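Local structure of tRNA dimethylallyltransferase (3D3Q) at residues I25-A28 / K29-G33; E57-G61 / I62-M66. The protein probably catalyses the transfer of a dimethylallyl group from dimethylallyl diphosphate to adenine 37 of tRNAs that read codons beginning with uridine. All blocks are in the same frame, centred on the assembly; numbering follows the deposited sequence.

Contact 1: residues I25-A28 / K29-G33; sequences IEVA and KKFNG
The contact of I25-A28 with K29-G33 is a local one, in which the last turn of helix 20-30 is closed by the residues that turn the chain toward strand 33-37. The clearest evidence is the bond from G33 N to A28 O, 2.9 Å long, which spans five residues. Its N-H...O angle is 157°, and the donor lies in the carbonyl plane, on a lone pair of A28 O. Just before it, K29 N donates to I25 O at 2.8 Å, still in the regular helical pattern. The pattern then slackens: V27 O receives weak bonds from both K30 N and F31 N, the latter at 3.0 Å, and F31 is the first residue to leave helical angles. The F31 ring presents its edge to the same carbonyl, with CD2 3.3 Å from V27 O. V27 CG1, placed anti to its backbone nitrogen (chi1 174°), meets F31 CD2 at 4.0 Å. Both side chains also touch helix 300-314, through L304 for V27 and through T308 and I311 for F31. On the outer side E26 and K29 run alongside each other; E26 OE2 and K29 NZ form a long salt bridge of 3.6 Å, while the stronger partner of K29 is E60. The positive phi of N32 (20°) and the bond to G33 resemble a Schellman C-cap, although K29 O and N32 N, 4.2 Å apart, do not supply its second bond. The helix after the predicted ATP-binding P-loop thus has a Schellman-like end, not a full Schellman motif.

Contact 2: residues E57-G61 / I62-M66; sequences EEMEG and IPHYM
Two overlapping turns set the backbone, a type I turn from E57 to E60 followed by a type I' turn from M59 to I62, the second closed by a weak bond of 2.8 Å from I62 N to M59 O. A bond from E60 N to E57 O, 3.2 Å long, accompanies the first turn. E60 and G61 occupy the two central positions of the second turn, both with positive phi, and the chain emerges from it ready to enter the short strand 64-65. That reversal brings M59, a selenomethionine, across the ring of H64 five residues later. M59 CG lies beside the backbone nitrogen and anti to the carbonyl carbon (chi1 -67°), and the chain continues extended to SE. CG consequently sits over the middle of the imidazole, 3.6 Å from the centroid of the H64 ring and only 5° off its normal, which meets the geometry of a CH-pi contact. The M59 SE atom lies over the same ring, 3.9 Å from the H64 centroid but displaced toward the CB end: it is 25° off the normal and approaches H64 CG to 3.6 Å. V54 touches both partners. I62 takes another course; its CB passes 3.4 Å from M59 O, and its side chain packs on I25, A28 and K29 of helix 20-30. P63 and Y65 join the strand to I35 and S37 by backbone bonds. The M59-H64 contact is thus one of dispersion, a methylene and a polarisable chalcogen (selenium here, natively sulfur) against a pi face, without a side-chain hydrogen bond; it covers one face of the imidazole, and the H64 side chain lies about 5 Å from that of T21 in the probable substrate site.

In the fold
Along the chain the contacts come in series, neither nesting nor crossing. Contact 1 closes the turn between helix 20-30 and strand 33-37 in the parallel sheet; contact 2 then forms the turn that leads from the loop after that strand into strand 64-65, an outermost strand lying beside 33-37. Their centres are 11 Å apart, and they touch directly. K29 NZ reaches E60 OE1 at 2.9 Å in a salt bridge. E26 OE2 lies 4.0 Å from E60 OE1, a pair of like charges that the lysine would be expected to offset. I25 CD1 packs against M59 CA at 3.6 Å. Together they tie the helix after the P-loop to the loop leading into the sheet's edge.

Contact 1: residues I25-A28 / K29-G33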
# COMPACT_ATOMS: atom_id res chain seq x y z
N ILE A 25 5.19 4.86 -13.37
CA ILE A 25 5.86 5.58 -14.43
C ILE A 25 5.21 5.30 -15.79
O ILE A 25 5.00 6.22 -16.58
CB ILE A 25 7.37 5.23 -14.43
CG1 ILE A 25 7.98 5.67 -13.10
CG2 ILE A 25 8.07 5.89 -15.59
CD1 ILE A 25 9.46 5.50 -13.01
N GLU A 26 4.87 4.04 -16.06
CA GLU A 26 4.23 3.68 -17.33
C GLU A 26 2.90 4.42 -17.51
O GLU A 26 2.58 4.85 -18.62
CB GLU A 26 4.01 2.16 -17.40
CG GLU A 26 5.31 1.36 -17.54
CD GLU A 26 6.09 1.66 -18.84
OE1 GLU A 26 5.65 1.21 -19.93
OE2 GLU A 26 7.13 2.37 -18.76
N VAL A 27 2.15 4.55 -16.43
CA VAL A 27 0.87 5.26 -16.46
C VAL A 27 1.16 6.75 -16.64
O VAL A 27 0.45 7.44 -17.36
CB VAL A 27 0.10 5.06 -15.15
CG1 VAL A 27 -1.13 5.92 -15.15
CG2 VAL A 27 -0.24 3.61 -14.99
N ALA A 28 2.21 7.21 -15.98
CA ALA A 28 2.60 8.60 -16.05
C ALA A 28 3.03 8.96 -17.46
O ALA A 28 2.82 10.09 -17.92
CB ALA A 28 3.73 8.87 -15.09
N LYS A 29 3.62 8.01 -18.17
CA LYS A 29 4.06 8.26 -19.53
C LYS A 29 2.94 8.16 -20.55
O LYS A 29 3.03 8.76 -21.61
CB LYS A 29 5.18 7.30 -19.93
CG LYS A 29 6.52 7.58 -19.28
CD LYS A 29 7.66 6.92 -20.06
CE LYS A 29 7.49 5.40 -20.19
NZ LYS A 29 8.56 4.75 -21.00
N LYS A 30 1.89 7.40 -20.24
CA LYS A 30 0.80 7.27 -21.19
C LYS A 30 -0.26 8.35 -20.99
O LYS A 30 -1.07 8.59 -21.88
CB LYS A 30 0.17 5.87 -21.09
CG LYS A 30 -0.77 5.48 -22.23
CD LYS A 30 -1.34 4.09 -22.01
CE LYS A 30 -2.11 3.58 -23.22
NZ LYS A 30 -2.51 2.15 -23.05
N PHE A 31 -0.26 9.00 -19.82
CA PHE A 31 -1.23 10.06 -19.51
C PHE A 31 -0.53 11.28 -18.96
O PHE A 31 -1.08 11.97 -18.10
CB PHE A 31 -2.24 9.55 -18.50
CG PHE A 31 -3.00 8.36 -18.97
CD1 PHE A 31 -4.11 8.52 -19.79
CD2 PHE A 31 -2.56 7.08 -18.67
CE1 PHE A 31 -4.79 7.40 -20.30
CE2 PHE A 31 -3.22 5.96 -19.16
CZ PHE A 31 -4.34 6.11 -19.98
N ASN A 32 0.66 11.54 -19.49
CA ASN A 32 1.52 12.66 -19.07
C ASN A 32 1.16 13.19 -17.69
O ASN A 32 0.64 14.30 -17.53
CB ASN A 32 1.50 13.81 -20.11
CG ASN A 32 0.20 14.59 -20.09
OD1 ASN A 32 -0.89 14.01 -20.05
ND2 ASN A 32 0.29 15.92 -20.13
N GLY A 33 1.43 12.36 -16.69
CA GLY A 33 1.16 12.74 -15.32
C GLY A 33 2.45 12.87 -14.55
O GLY A 33 3.54 12.79 -15.12

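Contact 2: residues E57-G61 / I62-M66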
# COMPACT_ATOMS: atom_id res chain seq x y z
N GLU A 57 17.42 8.23 -12.77
CA GLU A 57 17.45 7.59 -14.07
C GLU A 57 16.24 6.74 -14.33
O GLU A 57 15.68 6.76 -15.41
CB GLU A 57 18.67 6.70 -14.21
CG GLU A 57 18.80 6.05 -15.58
CD GLU A 57 19.90 4.98 -15.61
OE1 GLU A 57 20.26 4.51 -16.72
OE2 GLU A 57 20.38 4.61 -14.53
N GLU A 58 15.85 5.98 -13.33
CA GLU A 58 14.71 5.10 -13.46
C GLU A 58 13.40 5.85 -13.61
O GLU A 58 12.43 5.32 -14.14
CB GLU A 58 14.66 4.15 -12.27
CG GLU A 58 15.95 3.35 -12.09
CD GLU A 58 15.89 2.41 -10.90
OE1 GLU A 58 15.61 2.89 -9.78
OE2 GLU A 58 16.14 1.19 -11.09
N MSE A 59 13.37 7.09 -13.15
CA MSE A 59 12.16 7.92 -13.24
C MSE A 59 11.81 8.26 -14.68
O MSE A 59 10.77 8.87 -14.94
CB MSE A 59 12.36 9.23 -12.48
CG MSE A 59 12.48 9.07 -10.98
SE MSE A 59 12.64 10.80 -10.10
CE MSE A 59 13.97 10.35 -8.76
N GLU A 60 12.69 7.87 -15.61
CA GLU A 60 12.51 8.12 -17.04
C GLU A 60 11.93 9.48 -17.41
O GLU A 60 11.11 9.58 -18.31
CB GLU A 60 11.63 7.02 -17.66
CG GLU A 60 12.40 5.79 -18.11
CD GLU A 60 11.51 4.57 -18.24
OE1 GLU A 60 10.35 4.72 -18.71
OE2 GLU A 60 11.96 3.45 -17.89
N GLY A 61 12.36 10.53 -16.72
CA GLY A 61 11.86 11.84 -17.05
C GLY A 61 10.66 12.27 -16.23
O GLY A 61 10.50 13.45 -15.93
N ILE A 62 9.80 11.32 -15.88
CA ILE A 62 8.63 11.66 -15.09
C ILE A 62 9.06 12.29 -13.76
O ILE A 62 9.81 11.69 -13.00
CB ILE A 62 7.80 10.43 -14.77
CG1 ILE A 62 7.37 9.72 -16.06
CG2 ILE A 62 6.62 10.83 -13.89
CD1 ILE A 62 6.49 10.55 -16.95
N PRO A 63 8.58 13.50 -13.47
CA PRO A 63 8.94 14.17 -12.21
C PRO A 63 8.33 13.54 -10.96
O PRO A 63 7.12 13.29 -10.91
CB PRO A 63 8.45 15.60 -12.44
CG PRO A 63 7.28 15.42 -13.36
CD PRO A 63 7.80 14.39 -14.34
N HIS A 64 9.15 13.29 -9.94
CA HIS A 64 8.68 12.70 -8.69
C HIS A 64 8.79 13.68 -7.49
O HIS A 64 9.74 14.45 -7.38
CB HIS A 64 9.44 11.40 -8.37
CG HIS A 64 9.16 10.27 -9.31
ND1 HIS A 64 9.28 8.95 -8.95
CD2 HIS A 64 8.80 10.26 -10.62
CE1 HIS A 64 9.01 8.17 -9.98
NE2 HIS A 64 8.71 8.94 -11.01
N TYR A 65 7.79 13.64 -6.60
CA TYR A 65 7.77 14.50 -5.43
C TYR A 65 7.79 13.67 -4.16
O TYR A 65 7.53 12.46 -4.21
CB TYR A 65 6.53 15.39 -5.42
CG TYR A 65 6.36 16.18 -6.69
CD1 TYR A 65 5.49 15.75 -7.68
CD2 TYR A 65 7.10 17.35 -6.91
CE1 TYR A 65 5.35 16.47 -8.87
CE2 TYR A 65 6.97 18.08 -8.10
CZ TYR A 65 6.09 17.64 -9.07
OH TYR A 65 5.93 18.37 -10.21
N MSE A 66 8.09 14.32 -3.04
CA MSE A 66 8.15 13.64 -1.75
C MSE A 66 9.34 12.68 -1.62
O MSE A 66 9.28 11.72 -0.86
CB MSE A 66 6.86 12.85 -1.53
CG MSE A 66 5.60 13.72 -1.45
SE MSE A 66 5.50 14.81 0.16
CE MSE A 66 5.28 13.37 1.45